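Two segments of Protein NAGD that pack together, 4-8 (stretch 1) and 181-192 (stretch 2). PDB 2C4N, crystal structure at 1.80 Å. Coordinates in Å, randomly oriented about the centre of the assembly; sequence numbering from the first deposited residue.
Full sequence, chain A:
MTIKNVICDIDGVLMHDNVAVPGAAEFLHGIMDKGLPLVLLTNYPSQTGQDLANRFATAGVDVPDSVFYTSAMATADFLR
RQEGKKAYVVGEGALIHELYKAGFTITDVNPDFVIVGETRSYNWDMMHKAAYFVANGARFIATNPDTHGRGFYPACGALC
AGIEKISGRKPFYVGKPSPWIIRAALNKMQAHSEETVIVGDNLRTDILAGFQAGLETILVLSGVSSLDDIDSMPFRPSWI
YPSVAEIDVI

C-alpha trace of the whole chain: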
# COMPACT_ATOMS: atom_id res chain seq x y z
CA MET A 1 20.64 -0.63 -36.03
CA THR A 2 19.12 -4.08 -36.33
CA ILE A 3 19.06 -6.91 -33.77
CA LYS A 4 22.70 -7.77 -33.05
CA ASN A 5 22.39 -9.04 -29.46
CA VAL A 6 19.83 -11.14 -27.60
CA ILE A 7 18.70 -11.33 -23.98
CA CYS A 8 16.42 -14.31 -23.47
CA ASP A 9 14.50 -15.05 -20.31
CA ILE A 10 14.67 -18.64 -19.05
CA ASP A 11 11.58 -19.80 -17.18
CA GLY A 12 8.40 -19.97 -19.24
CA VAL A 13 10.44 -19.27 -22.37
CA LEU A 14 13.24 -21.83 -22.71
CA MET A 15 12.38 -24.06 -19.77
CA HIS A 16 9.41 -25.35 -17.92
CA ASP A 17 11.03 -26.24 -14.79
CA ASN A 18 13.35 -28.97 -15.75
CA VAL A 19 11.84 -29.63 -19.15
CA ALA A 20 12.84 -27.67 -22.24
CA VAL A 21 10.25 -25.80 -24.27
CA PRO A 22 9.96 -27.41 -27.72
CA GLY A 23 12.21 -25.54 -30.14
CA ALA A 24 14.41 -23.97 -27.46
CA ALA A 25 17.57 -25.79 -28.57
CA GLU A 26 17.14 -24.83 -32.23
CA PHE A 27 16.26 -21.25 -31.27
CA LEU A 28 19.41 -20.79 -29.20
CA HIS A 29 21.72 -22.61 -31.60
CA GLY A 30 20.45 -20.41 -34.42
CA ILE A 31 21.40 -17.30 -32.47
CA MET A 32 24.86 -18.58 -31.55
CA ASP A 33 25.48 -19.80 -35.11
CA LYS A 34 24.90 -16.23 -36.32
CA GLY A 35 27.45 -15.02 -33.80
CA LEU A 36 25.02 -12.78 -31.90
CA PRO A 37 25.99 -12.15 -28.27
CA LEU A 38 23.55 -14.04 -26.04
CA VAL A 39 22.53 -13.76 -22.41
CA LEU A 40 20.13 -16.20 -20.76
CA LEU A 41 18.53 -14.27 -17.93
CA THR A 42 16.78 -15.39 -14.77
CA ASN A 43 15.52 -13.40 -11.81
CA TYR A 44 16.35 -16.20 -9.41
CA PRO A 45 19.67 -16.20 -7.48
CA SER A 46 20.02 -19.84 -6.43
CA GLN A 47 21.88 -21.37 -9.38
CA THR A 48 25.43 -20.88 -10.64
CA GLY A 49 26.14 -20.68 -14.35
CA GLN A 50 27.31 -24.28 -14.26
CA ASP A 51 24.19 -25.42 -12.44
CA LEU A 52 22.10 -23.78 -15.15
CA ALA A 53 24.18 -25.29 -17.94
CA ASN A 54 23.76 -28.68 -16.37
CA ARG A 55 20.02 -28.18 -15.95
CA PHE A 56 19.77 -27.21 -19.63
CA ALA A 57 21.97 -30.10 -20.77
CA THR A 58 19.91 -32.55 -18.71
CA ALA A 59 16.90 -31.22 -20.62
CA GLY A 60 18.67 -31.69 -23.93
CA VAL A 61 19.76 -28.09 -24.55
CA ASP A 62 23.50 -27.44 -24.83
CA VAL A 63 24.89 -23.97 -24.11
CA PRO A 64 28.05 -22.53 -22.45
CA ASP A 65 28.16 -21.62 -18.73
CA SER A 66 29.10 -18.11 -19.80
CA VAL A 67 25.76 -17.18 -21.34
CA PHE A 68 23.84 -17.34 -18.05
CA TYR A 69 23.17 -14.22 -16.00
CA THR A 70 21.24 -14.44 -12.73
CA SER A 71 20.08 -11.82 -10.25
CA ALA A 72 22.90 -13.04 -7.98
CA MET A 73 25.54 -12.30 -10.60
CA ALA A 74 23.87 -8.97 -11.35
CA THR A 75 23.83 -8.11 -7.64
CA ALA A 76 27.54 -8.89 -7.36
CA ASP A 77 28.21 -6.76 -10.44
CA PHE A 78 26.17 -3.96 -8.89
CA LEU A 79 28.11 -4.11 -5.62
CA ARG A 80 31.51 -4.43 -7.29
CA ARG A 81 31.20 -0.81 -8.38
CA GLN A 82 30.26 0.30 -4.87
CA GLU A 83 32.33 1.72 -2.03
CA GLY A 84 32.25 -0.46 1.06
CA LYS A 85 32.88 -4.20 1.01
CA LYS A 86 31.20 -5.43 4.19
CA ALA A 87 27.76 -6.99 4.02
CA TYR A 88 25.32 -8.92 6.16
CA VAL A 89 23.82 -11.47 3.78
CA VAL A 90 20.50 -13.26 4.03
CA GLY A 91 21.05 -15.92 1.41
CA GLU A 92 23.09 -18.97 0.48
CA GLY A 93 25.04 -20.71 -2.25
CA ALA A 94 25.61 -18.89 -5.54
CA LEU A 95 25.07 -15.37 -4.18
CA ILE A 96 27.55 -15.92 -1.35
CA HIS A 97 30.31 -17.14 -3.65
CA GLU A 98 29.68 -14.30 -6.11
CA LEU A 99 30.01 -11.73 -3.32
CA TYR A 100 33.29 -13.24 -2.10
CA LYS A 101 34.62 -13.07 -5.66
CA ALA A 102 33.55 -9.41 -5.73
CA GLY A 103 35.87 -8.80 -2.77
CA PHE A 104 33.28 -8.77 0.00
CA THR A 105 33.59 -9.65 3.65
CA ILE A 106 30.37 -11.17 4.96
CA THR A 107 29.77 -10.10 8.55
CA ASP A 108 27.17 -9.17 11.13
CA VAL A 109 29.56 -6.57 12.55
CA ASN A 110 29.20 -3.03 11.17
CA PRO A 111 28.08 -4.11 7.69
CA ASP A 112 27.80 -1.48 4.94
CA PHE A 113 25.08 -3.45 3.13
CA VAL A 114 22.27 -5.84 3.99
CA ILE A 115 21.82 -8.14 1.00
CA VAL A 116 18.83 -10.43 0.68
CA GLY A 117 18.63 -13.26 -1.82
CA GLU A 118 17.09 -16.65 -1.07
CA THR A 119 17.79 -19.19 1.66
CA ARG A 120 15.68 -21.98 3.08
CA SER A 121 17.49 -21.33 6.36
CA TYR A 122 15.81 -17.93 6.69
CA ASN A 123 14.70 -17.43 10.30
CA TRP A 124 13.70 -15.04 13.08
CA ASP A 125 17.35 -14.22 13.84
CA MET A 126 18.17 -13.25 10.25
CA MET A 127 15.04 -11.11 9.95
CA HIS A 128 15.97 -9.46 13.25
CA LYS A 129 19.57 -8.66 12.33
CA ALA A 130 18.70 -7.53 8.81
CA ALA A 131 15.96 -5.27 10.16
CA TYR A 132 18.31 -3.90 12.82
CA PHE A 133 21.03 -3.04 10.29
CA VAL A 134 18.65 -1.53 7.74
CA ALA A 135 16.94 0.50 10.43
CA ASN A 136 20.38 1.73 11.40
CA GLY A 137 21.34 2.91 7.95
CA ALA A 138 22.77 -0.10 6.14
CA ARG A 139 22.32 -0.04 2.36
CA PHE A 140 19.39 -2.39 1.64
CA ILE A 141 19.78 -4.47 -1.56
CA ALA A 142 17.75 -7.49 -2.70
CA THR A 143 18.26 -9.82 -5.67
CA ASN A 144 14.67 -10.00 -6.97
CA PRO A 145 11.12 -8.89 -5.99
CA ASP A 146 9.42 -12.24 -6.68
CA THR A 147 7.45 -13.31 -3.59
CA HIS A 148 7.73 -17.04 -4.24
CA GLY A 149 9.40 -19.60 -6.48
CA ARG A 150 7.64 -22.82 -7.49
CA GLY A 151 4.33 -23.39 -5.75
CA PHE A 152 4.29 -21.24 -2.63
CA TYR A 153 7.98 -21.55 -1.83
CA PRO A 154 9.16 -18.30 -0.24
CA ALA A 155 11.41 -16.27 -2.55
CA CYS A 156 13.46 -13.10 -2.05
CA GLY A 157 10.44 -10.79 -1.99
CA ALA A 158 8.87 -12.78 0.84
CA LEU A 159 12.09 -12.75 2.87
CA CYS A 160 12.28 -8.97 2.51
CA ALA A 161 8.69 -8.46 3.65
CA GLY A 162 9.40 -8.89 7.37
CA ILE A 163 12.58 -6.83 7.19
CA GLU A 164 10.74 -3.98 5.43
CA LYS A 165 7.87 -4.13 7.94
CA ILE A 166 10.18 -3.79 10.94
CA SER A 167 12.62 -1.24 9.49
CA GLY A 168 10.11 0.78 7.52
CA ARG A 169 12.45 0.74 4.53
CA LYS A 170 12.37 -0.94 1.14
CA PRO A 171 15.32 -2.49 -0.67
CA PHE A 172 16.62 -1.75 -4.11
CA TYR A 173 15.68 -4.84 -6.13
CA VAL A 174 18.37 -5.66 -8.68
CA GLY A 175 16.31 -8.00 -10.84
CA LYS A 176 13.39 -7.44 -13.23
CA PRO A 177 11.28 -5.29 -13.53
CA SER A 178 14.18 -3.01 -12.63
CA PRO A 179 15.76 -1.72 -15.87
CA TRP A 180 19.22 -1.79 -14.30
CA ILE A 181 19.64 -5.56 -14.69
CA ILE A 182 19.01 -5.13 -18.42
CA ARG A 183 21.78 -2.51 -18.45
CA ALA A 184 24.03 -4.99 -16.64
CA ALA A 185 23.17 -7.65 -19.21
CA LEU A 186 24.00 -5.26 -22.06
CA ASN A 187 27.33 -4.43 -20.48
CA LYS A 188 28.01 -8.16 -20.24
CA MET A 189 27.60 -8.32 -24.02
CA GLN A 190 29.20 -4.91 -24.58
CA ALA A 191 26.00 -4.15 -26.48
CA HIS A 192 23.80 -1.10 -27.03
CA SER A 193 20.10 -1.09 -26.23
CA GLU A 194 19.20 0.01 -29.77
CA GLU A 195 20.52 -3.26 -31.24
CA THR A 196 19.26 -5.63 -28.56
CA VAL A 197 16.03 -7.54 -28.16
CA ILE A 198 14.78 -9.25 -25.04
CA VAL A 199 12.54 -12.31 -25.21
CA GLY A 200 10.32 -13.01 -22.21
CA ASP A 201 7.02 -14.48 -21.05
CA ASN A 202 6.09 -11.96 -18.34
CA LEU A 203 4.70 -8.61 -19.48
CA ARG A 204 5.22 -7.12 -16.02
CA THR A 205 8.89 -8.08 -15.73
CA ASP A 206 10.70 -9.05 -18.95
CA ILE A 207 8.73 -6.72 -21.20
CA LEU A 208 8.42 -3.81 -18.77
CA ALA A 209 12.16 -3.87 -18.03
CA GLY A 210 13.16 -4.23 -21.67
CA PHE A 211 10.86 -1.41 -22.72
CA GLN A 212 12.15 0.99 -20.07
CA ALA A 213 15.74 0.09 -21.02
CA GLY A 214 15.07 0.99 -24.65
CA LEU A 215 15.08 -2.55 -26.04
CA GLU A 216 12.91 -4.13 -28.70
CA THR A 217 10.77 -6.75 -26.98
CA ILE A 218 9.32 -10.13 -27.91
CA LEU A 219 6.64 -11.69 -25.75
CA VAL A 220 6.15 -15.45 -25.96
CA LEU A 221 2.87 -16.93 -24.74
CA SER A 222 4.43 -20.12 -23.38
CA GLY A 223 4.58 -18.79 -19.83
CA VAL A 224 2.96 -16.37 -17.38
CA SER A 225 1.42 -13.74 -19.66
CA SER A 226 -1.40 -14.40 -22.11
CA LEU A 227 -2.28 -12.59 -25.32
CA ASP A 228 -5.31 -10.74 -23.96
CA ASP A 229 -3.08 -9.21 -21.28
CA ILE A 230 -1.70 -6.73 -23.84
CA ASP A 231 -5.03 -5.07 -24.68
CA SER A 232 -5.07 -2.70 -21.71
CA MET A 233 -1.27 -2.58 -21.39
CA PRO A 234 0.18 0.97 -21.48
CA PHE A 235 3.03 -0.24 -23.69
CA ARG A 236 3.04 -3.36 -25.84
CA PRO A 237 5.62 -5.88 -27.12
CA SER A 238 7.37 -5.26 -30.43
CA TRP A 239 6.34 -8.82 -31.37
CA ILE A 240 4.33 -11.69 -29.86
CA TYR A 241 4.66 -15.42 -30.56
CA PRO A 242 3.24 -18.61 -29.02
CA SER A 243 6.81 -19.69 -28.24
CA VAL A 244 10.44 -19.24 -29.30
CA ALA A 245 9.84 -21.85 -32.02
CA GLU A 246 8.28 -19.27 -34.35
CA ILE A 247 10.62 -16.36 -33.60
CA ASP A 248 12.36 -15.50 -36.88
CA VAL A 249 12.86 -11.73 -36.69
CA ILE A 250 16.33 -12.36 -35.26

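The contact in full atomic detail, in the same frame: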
# COMPACT_ATOMS: atom_id res chain seq x y z
N LYS A 4 21.35 -7.22 -33.00
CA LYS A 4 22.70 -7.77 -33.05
C LYS A 4 23.03 -8.54 -31.77
O LYS A 4 24.03 -9.26 -31.71
CB LYS A 4 23.72 -6.65 -33.23
CG LYS A 4 23.58 -5.85 -34.51
CD LYS A 4 24.63 -4.76 -34.59
CE LYS A 4 24.52 -3.95 -35.87
NZ LYS A 4 25.54 -2.86 -35.91
N ASN A 5 22.19 -8.38 -30.75
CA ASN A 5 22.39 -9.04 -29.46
C ASN A 5 21.04 -9.55 -28.95
O ASN A 5 20.00 -9.00 -29.29
CB ASN A 5 22.96 -8.04 -28.45
CG ASN A 5 24.16 -7.28 -29.00
OD1 ASN A 5 25.29 -7.77 -28.98
ND2 ASN A 5 23.90 -6.07 -29.49
N VAL A 6 21.07 -10.58 -28.11
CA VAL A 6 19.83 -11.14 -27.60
C VAL A 6 19.86 -11.49 -26.12
O VAL A 6 20.78 -12.15 -25.65
CB VAL A 6 19.45 -12.44 -28.36
CG1 VAL A 6 18.16 -13.03 -27.78
CG2 VAL A 6 19.29 -12.16 -29.85
N ILE A 7 18.85 -11.01 -25.39
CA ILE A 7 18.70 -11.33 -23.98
C ILE A 7 17.45 -12.20 -23.98
O ILE A 7 16.39 -11.77 -24.44
CB ILE A 7 18.42 -10.10 -23.10
CG1 ILE A 7 19.65 -9.19 -23.04
CG2 ILE A 7 18.05 -10.54 -21.68
CD1 ILE A 7 19.43 -7.91 -22.23
N CYS A 8 17.57 -13.42 -23.48
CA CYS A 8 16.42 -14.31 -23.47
C CYS A 8 16.13 -14.82 -22.08
O CYS A 8 16.99 -15.42 -21.42
CB CYS A 8 16.64 -15.49 -24.42
SG CYS A 8 15.20 -16.57 -24.61
N ILE A 181 19.11 -4.24 -14.35
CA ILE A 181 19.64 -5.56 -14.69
C ILE A 181 19.77 -5.74 -16.20
O ILE A 181 20.61 -6.51 -16.66
CB ILE A 181 18.79 -6.69 -14.08
CG1 ILE A 181 19.56 -8.01 -14.18
CG2 ILE A 181 17.46 -6.81 -14.81
CD1 ILE A 181 18.98 -9.13 -13.36
N ILE A 182 18.94 -5.04 -16.97
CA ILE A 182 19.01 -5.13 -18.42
C ILE A 182 20.29 -4.40 -18.85
O ILE A 182 21.00 -4.83 -19.75
CB ILE A 182 17.78 -4.46 -19.09
CG1 ILE A 182 16.49 -5.16 -18.63
CG2 ILE A 182 17.90 -4.52 -20.60
CD1 ILE A 182 16.46 -6.66 -18.88
N ARG A 183 20.57 -3.28 -18.18
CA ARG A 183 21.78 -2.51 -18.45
C ARG A 183 23.00 -3.39 -18.16
O ARG A 183 23.96 -3.41 -18.93
CB ARG A 183 21.83 -1.25 -17.58
CG ARG A 183 21.49 0.03 -18.33
CD ARG A 183 22.46 0.23 -19.48
NE ARG A 183 21.82 0.81 -20.65
CZ ARG A 183 22.37 0.86 -21.86
NH1 ARG A 183 23.59 0.37 -22.05
NH2 ARG A 183 21.71 1.39 -22.87
N ALA A 184 22.94 -4.10 -17.04
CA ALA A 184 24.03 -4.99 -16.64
C ALA A 184 24.22 -6.09 -17.67
O ALA A 184 25.35 -6.46 -17.99
CB ALA A 184 23.72 -5.60 -15.27
N ALA A 185 23.12 -6.60 -18.20
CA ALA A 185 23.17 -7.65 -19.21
C ALA A 185 23.80 -7.12 -20.49
O ALA A 185 24.61 -7.81 -21.13
CB ALA A 185 21.77 -8.20 -19.49
N LEU A 186 23.44 -5.90 -20.87
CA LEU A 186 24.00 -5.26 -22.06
C LEU A 186 25.50 -5.08 -21.89
O LEU A 186 26.28 -5.34 -22.81
CB LEU A 186 23.35 -3.90 -22.32
CG LEU A 186 21.87 -3.86 -22.73
CD1 LEU A 186 21.39 -2.41 -22.76
CD2 LEU A 186 21.69 -4.51 -24.08
N ASN A 187 25.93 -4.62 -20.74
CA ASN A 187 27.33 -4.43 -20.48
C ASN A 187 28.06 -5.76 -20.58
O ASN A 187 29.16 -5.80 -20.99
CB ASN A 187 27.64 -3.73 -19.12
CG ASN A 187 26.95 -2.34 -18.95
OD1 ASN A 187 26.50 -1.73 -19.90
ND2 ASN A 187 26.86 -1.88 -17.72
N LYS A 188 27.42 -6.83 -20.16
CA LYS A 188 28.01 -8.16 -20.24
C LYS A 188 28.29 -8.53 -21.70
O LYS A 188 29.25 -9.23 -22.00
CB LYS A 188 27.08 -9.19 -19.58
CG LYS A 188 27.51 -10.65 -19.74
CD LYS A 188 26.59 -11.57 -18.93
CE LYS A 188 26.75 -13.06 -19.28
NZ LYS A 188 28.06 -13.64 -18.90
N MET A 189 27.43 -8.05 -22.60
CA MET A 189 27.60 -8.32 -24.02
C MET A 189 28.29 -7.17 -24.74
O MET A 189 28.55 -7.24 -25.94
CB MET A 189 26.24 -8.55 -24.70
CG MET A 189 25.43 -9.71 -24.16
SD MET A 189 23.90 -9.93 -25.10
CE MET A 189 22.87 -8.61 -24.41
N GLN A 190 28.57 -6.10 -24.00
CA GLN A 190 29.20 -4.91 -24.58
C GLN A 190 28.29 -4.48 -25.73
O GLN A 190 28.75 -4.13 -26.82
CB GLN A 190 30.59 -5.25 -25.12
CG GLN A 190 31.54 -5.79 -24.07
CD GLN A 190 32.85 -6.28 -24.67
OE1 GLN A 190 33.56 -5.53 -25.34
NE2 GLN A 190 33.17 -7.55 -24.44
N ALA A 191 26.98 -4.50 -25.47
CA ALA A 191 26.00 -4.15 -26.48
C ALA A 191 25.22 -2.89 -26.14
O ALA A 191 25.16 -2.46 -24.99
CB ALA A 191 25.03 -5.30 -26.66
N HIS A 192 24.62 -2.30 -27.18
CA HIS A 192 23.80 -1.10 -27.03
C HIS A 192 22.34 -1.52 -27.03
O HIS A 192 21.96 -2.49 -27.69
CB HIS A 192 24.06 -0.12 -28.17
CG HIS A 192 25.39 0.57 -28.09
ND1 HIS A 192 26.34 0.47 -29.09
CD2 HIS A 192 25.92 1.36 -27.14
CE1 HIS A 192 27.40 1.18 -28.75
NE2 HIS A 192 27.17 1.73 -27.57
O HOH W 1 25.30 -3.34 -29.92
O HOH W 2 27.73 -6.47 -29.06

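Strand 5-8 packs against the helix of the second stretch with no direct hydrogen bond between them; the contact rests on apolar side chains and, at one end, on water. The N-to-C directions of strand and helix differ by 136°, and their axes approach to 9.6 Å; the two stretches, including the loop after the helix, bury 307 Å² summed over both sides. Side chains alternate along the strand, so Asn5 and Ile7 point their CA-to-CB bonds toward the helix while that of Val6 points away.

Ile7 gives up the most surface, 89 Å². Its m,t rotamer extends CD1 into a pocket lined by successive turns of the helix: CD1 lies 3.6 Å from CB of Ala185 and 4.1 Å from CG2 of Ile182. The CA-to-CB bond of Ala185 points toward the strand, and here the backbones come close, with CA of Ile7 7.5 Å from CA of Ala185.

Met189, one turn beyond Ala185, covers Ile7 from further along the helix. Its CE reaches CG1 of Ile7 at 3.5 Å, while its SD sits 4.0 Å from CB of Asn5 and 3.9 Å from the carbonyl O of Val6. The side chain thus spans three consecutive strand residues, and 60 Å² of Met189 is covered.

Asn5, with 66 Å² covered, meets the segment where the chain leaves the helix. Gln190 adopts positive phi, and Ala191 N bonds back to Leu186 O at 2.9 Å, a turn that leaves the Ala191 methyl directed at the strand. Asn5 ND2 lies 3.1 Å from CB of Ala191, a contact of van der Waals type. The amide's polar links to this segment run through solvent: water 1 accepts hydrogen bonds from Asn5 ND2 (3.1 Å) and from His192 N (3.0 Å), bridging the side chain to the backbone just past the turn.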